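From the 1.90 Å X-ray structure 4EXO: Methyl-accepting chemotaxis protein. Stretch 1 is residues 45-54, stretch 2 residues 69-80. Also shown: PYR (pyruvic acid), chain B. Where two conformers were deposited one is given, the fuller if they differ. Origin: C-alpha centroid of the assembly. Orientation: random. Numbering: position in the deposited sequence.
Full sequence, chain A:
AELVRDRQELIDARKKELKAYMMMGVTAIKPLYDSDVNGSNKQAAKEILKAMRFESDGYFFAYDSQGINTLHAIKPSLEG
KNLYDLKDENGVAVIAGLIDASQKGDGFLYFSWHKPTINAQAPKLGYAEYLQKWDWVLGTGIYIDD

Stretch 1 (45-54) AKEILKAMRF
Stretch 2 (69-80) NTLHAIKPSLEG

Stretch 1 enters as the continuation of a helix that starts earlier in the chain; phi/psi values near -65/-40 and the bonds L49 N to A45 O (3.0 Å) and K50 N to K46 O (2.9 Å) define it. Stretch 2 begins as a strand, 69-72, passes through a loop, makes a 3-10 segment at 76-78 and turns back, so that G80 N bonds N69 O at 2.8 Å. Helix and strand axes approach to 8.6 Å, with 49° between their N-to-C directions. The register is fixed by two pairs: K46 CA lies 6.4 Å from L71 CA, and K50 CA lies 4.2 Å from A73 CA, so the chains converge toward the end of the helix. Together they bury 443 Å².

A45 points sideways and makes no contact. K46 points its CA-to-CB bond toward stretch 2 and, with chi angles m, t, p, t, carries its amine past the strand to E79. NZ donates to E79 OE1 at 3.1 Å in a salt bridge. On the way CE lies 3.4 Å from T70 O and 4.1 Å from L71 CB, and a water accepts from K46 NZ (3.0 Å) while donating to T70 O (2.6 Å). A long aliphatic chain ending in a charge suits this path. E47 and I48 are out of reach.

L49, buried, points toward the strand in the m, t rotamer. Its CD1 meets CD2 of L71 at 4.1 Å, an apolar contact between two buried leucines. L71 (phi/psi -155/147, chi1 p, chi2 96°) also points toward the helix and gives up 72 Å².

K50 has the largest covered area, 90 Å². Its CB leaves sideways, but the rotamer m, t, p, t, the same as in K46, brings its end nearer: CG packs 3.9 Å from L71 CD1, CE lies 3.6 Å from H72 O, and NZ donates to E79 OE2 at 2.8 Å, a second salt bridge, with P76 CB 3.7 Å from the same NZ. One carboxylate thus serves two lysines a helical turn apart. E79 (m, t, chi3 6°) is further fixed by H72 N, which donates to OE2 at 3.0 Å. The H72 side chain points away from the helix; its NE2 donates to pyruvate OXT at 2.8 Å, while ND1 accepts from K75 N at 3.1 Å.

The close approach at K50 places A73 CB 3.5 Å from K50 O and 4.5 Å from K50 CB, where a methyl side chain fits the narrow gap.

A51 points away, and the end of selenomethionine M52 leads away as well. R53 (phi/psi -139/142; chi m, m, t, -73°) instead folds its guanidinium back: NH1 donates to K50 O and M52 O, both at 2.9 Å, and lies 3.8 Å from A73 CB. NH2 approaches I74 CD1 at 3.9 Å. A second water accepts from R53 NH2 (2.8 Å) and donates to K50 O (3.0 Å) and A73 O (2.8 Å), joining the stretches. F54 is buried but out of reach.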

# COMPACT_ATOMS: atom_id res chain seq x y z
N ALA A 45 -1.93 -15.78 -2.67
CA ALA A 45 -1.16 -14.54 -2.76
C ALA A 45 -1.49 -13.78 -4.05
O ALA A 45 -1.62 -12.56 -4.04
CB ALA A 45 0.33 -14.82 -2.68
N LYS A 46 -1.61 -14.50 -5.17
CA LYS A 46 -2.07 -13.86 -6.41
C LYS A 46 -3.37 -13.13 -6.26
O LYS A 46 -3.49 -12.01 -6.76
CB LYS A 46 -2.22 -14.85 -7.59
CG LYS A 46 -0.94 -15.41 -8.13
CD LYS A 46 -1.28 -16.46 -9.23
CE LYS A 46 -2.17 -15.84 -10.33
NZ LYS A 46 -2.45 -16.80 -11.46
N GLU A 47 -4.34 -13.73 -5.58
CA GLU A 47 -5.66 -13.10 -5.43
C GLU A 47 -5.65 -11.79 -4.64
O GLU A 47 -6.42 -10.84 -4.95
CB GLU A 47 -6.64 -14.13 -4.87
CG GLU A 47 -6.86 -15.24 -5.89
CD GLU A 47 -7.69 -16.38 -5.36
OE1 GLU A 47 -8.37 -16.18 -4.31
OE2 GLU A 47 -7.67 -17.45 -5.99
N ILE A 48 -4.77 -11.70 -3.65
CA ILE A 48 -4.56 -10.48 -2.90
C ILE A 48 -3.84 -9.43 -3.76
O ILE A 48 -4.27 -8.27 -3.85
CB ILE A 48 -3.73 -10.74 -1.61
CG1 ILE A 48 -4.54 -11.63 -0.63
CG2 ILE A 48 -3.35 -9.41 -0.97
CD1 ILE A 48 -3.70 -12.26 0.44
N LEU A 49 -2.74 -9.82 -4.40
CA LEU A 49 -1.94 -8.78 -5.10
C LEU A 49 -2.68 -8.24 -6.32
O LEU A 49 -2.56 -7.06 -6.65
CB LEU A 49 -0.59 -9.34 -5.53
CG LEU A 49 0.42 -9.64 -4.39
CD1 LEU A 49 1.47 -10.62 -4.91
CD2 LEU A 49 1.05 -8.34 -3.93
N LYS A 50 -3.45 -9.08 -7.00
CA LYS A 50 -4.23 -8.61 -8.14
C LYS A 50 -5.40 -7.70 -7.79
O LYS A 50 -5.85 -6.92 -8.62
CB LYS A 50 -4.74 -9.81 -8.95
CG LYS A 50 -3.62 -10.46 -9.77
CD LYS A 50 -4.08 -11.80 -10.38
CE LYS A 50 -5.19 -11.64 -11.37
NZ LYS A 50 -5.47 -13.01 -11.94
N ALA A 51 -5.88 -7.77 -6.55
CA ALA A 51 -6.94 -6.83 -6.11
C ALA A 51 -6.42 -5.45 -5.67
O ALA A 51 -7.16 -4.44 -5.72
CB ALA A 51 -7.73 -7.48 -4.98
N MSE A 52 -5.16 -5.39 -5.22
CA MSE A 52 -4.62 -4.13 -4.68
C MSE A 52 -4.46 -2.97 -5.67
O MSE A 52 -4.01 -3.15 -6.83
CB MSE A 52 -3.26 -4.39 -3.98
CG MSE A 52 -3.45 -5.18 -2.70
SE MSE A 52 -1.78 -5.82 -1.93
CE MSE A 52 -1.25 -4.15 -1.23
N ARG A 53 -4.84 -1.78 -5.21
CA ARG A 53 -4.60 -0.55 -5.99
C ARG A 53 -4.15 0.57 -5.09
O ARG A 53 -4.66 0.69 -3.96
CB ARG A 53 -5.91 -0.09 -6.69
CG ARG A 53 -6.51 -1.11 -7.64
CD ARG A 53 -5.73 -1.14 -8.98
NE ARG A 53 -6.43 -2.00 -9.95
CZ ARG A 53 -6.47 -3.33 -9.89
NH1 ARG A 53 -5.81 -3.99 -8.92
NH2 ARG A 53 -7.13 -4.01 -10.84
N PHE A 54 -3.21 1.40 -5.56
CA PHE A 54 -2.98 2.69 -4.88
C PHE A 54 -3.57 3.89 -5.64
O PHE A 54 -3.53 5.03 -5.14
CB PHE A 54 -1.48 2.90 -4.54
CG PHE A 54 -0.53 2.80 -5.74
CD1 PHE A 54 -0.24 3.92 -6.51
CD2 PHE A 54 0.08 1.60 -6.06
CE1 PHE A 54 0.66 3.84 -7.63
CE2 PHE A 54 1.01 1.52 -7.18
CZ PHE A 54 1.27 2.64 -7.94
N ASN A 69 4.81 -14.44 -17.45
CA ASN A 69 3.91 -13.75 -16.51
C ASN A 69 3.28 -14.70 -15.51
O ASN A 69 2.70 -15.74 -15.89
CB ASN A 69 2.82 -12.97 -17.27
CG ASN A 69 1.97 -12.15 -16.33
OD1 ASN A 69 0.91 -12.60 -15.93
ND2 ASN A 69 2.48 -10.99 -15.90
N THR A 70 3.39 -14.37 -14.22
CA THR A 70 2.77 -15.17 -13.19
C THR A 70 1.54 -14.49 -12.57
O THR A 70 0.65 -15.17 -12.03
CB THR A 70 3.76 -15.54 -12.08
OG1 THR A 70 4.29 -14.36 -11.47
CG2 THR A 70 4.94 -16.35 -12.68
N LEU A 71 1.46 -13.17 -12.64
CA LEU A 71 0.17 -12.54 -12.29
C LEU A 71 0.09 -11.22 -12.98
O LEU A 71 1.13 -10.57 -13.21
CB LEU A 71 0.03 -12.40 -10.77
CG LEU A 71 0.97 -11.40 -10.08
CD1 LEU A 71 0.30 -10.00 -9.86
CD2 LEU A 71 1.42 -11.97 -8.73
N HIS A 72 -1.11 -10.79 -13.38
CA HIS A 72 -1.24 -9.43 -13.93
C HIS A 72 -2.61 -8.88 -13.50
O HIS A 72 -3.65 -9.48 -13.82
CB HIS A 72 -1.08 -9.39 -15.47
CG HIS A 72 -0.68 -8.03 -15.96
ND1 HIS A 72 -1.57 -6.96 -16.01
CD2 HIS A 72 0.53 -7.52 -16.28
CE1 HIS A 72 -0.93 -5.88 -16.41
NE2 HIS A 72 0.35 -6.19 -16.58
N ALA A 73 -2.60 -7.79 -12.72
CA ALA A 73 -3.84 -7.27 -12.13
C ALA A 73 -4.82 -6.75 -13.19
O ALA A 73 -6.03 -6.82 -13.00
CB ALA A 73 -3.54 -6.12 -11.13
N ILE A 74 -4.28 -6.18 -14.27
CA ILE A 74 -5.09 -5.52 -15.30
C ILE A 74 -5.51 -6.46 -16.43
O ILE A 74 -6.66 -6.41 -16.92
CB ILE A 74 -4.32 -4.29 -15.87
CG1 ILE A 74 -3.98 -3.28 -14.73
CG2 ILE A 74 -5.06 -3.59 -17.04
CD1 ILE A 74 -5.25 -2.68 -13.97
N LYS A 75 -4.56 -7.28 -16.90
CA LYS A 75 -4.81 -8.15 -18.05
C LYS A 75 -4.43 -9.57 -17.65
O LYS A 75 -3.31 -10.05 -18.00
CB LYS A 75 -4.01 -7.67 -19.25
CG LYS A 75 -4.41 -8.41 -20.60
CD LYS A 75 -3.56 -7.87 -21.76
CE LYS A 75 -3.88 -8.61 -23.08
NZ LYS A 75 -3.10 -7.92 -24.16
N PRO A 76 -5.33 -10.27 -16.92
CA PRO A 76 -4.95 -11.61 -16.43
C PRO A 76 -4.76 -12.67 -17.53
O PRO A 76 -4.14 -13.70 -17.25
CB PRO A 76 -6.09 -11.96 -15.47
CG PRO A 76 -7.28 -11.15 -16.00
CD PRO A 76 -6.66 -9.85 -16.41
N SER A 77 -5.22 -12.39 -18.76
CA SER A 77 -4.91 -13.21 -19.92
C SER A 77 -3.41 -13.28 -20.29
O SER A 77 -3.00 -14.16 -21.04
CB SER A 77 -5.76 -12.83 -21.14
OG SER A 77 -5.47 -11.52 -21.62
N LEU A 78 -2.58 -12.40 -19.71
CA LEU A 78 -1.12 -12.49 -19.91
C LEU A 78 -0.53 -13.65 -19.12
O LEU A 78 0.59 -14.09 -19.41
CB LEU A 78 -0.40 -11.17 -19.49
CG LEU A 78 -0.75 -9.95 -20.35
CD1 LEU A 78 0.08 -8.70 -19.87
CD2 LEU A 78 -0.51 -10.25 -21.85
N GLU A 79 -1.26 -14.12 -18.10
CA GLU A 79 -0.70 -15.10 -17.15
C GLU A 79 -0.38 -16.40 -17.89
O GLU A 79 -1.20 -16.89 -18.69
CB GLU A 79 -1.65 -15.33 -15.96
CG GLU A 79 -1.78 -14.07 -15.06
CD GLU A 79 -2.89 -14.12 -14.02
OE1 GLU A 79 -3.54 -15.17 -13.85
OE2 GLU A 79 -3.10 -13.07 -13.36
N GLY A 80 0.84 -16.89 -17.67
CA GLY A 80 1.35 -18.06 -18.38
C GLY A 80 2.00 -17.76 -19.72
O GLY A 80 2.58 -18.66 -20.34
C PYR B . 3.24 -3.78 -16.54
O PYR B . 3.78 -2.58 -16.45
OXT PYR B . 1.94 -3.91 -16.34
CA PYR B . 4.02 -4.91 -16.87
O3 PYR B . 3.42 -6.04 -16.94
CB PYR B . 5.52 -4.87 -17.17
O HOH W 1 0.33 -17.79 -11.84
O HOH W 2 -7.80 -6.77 -10.86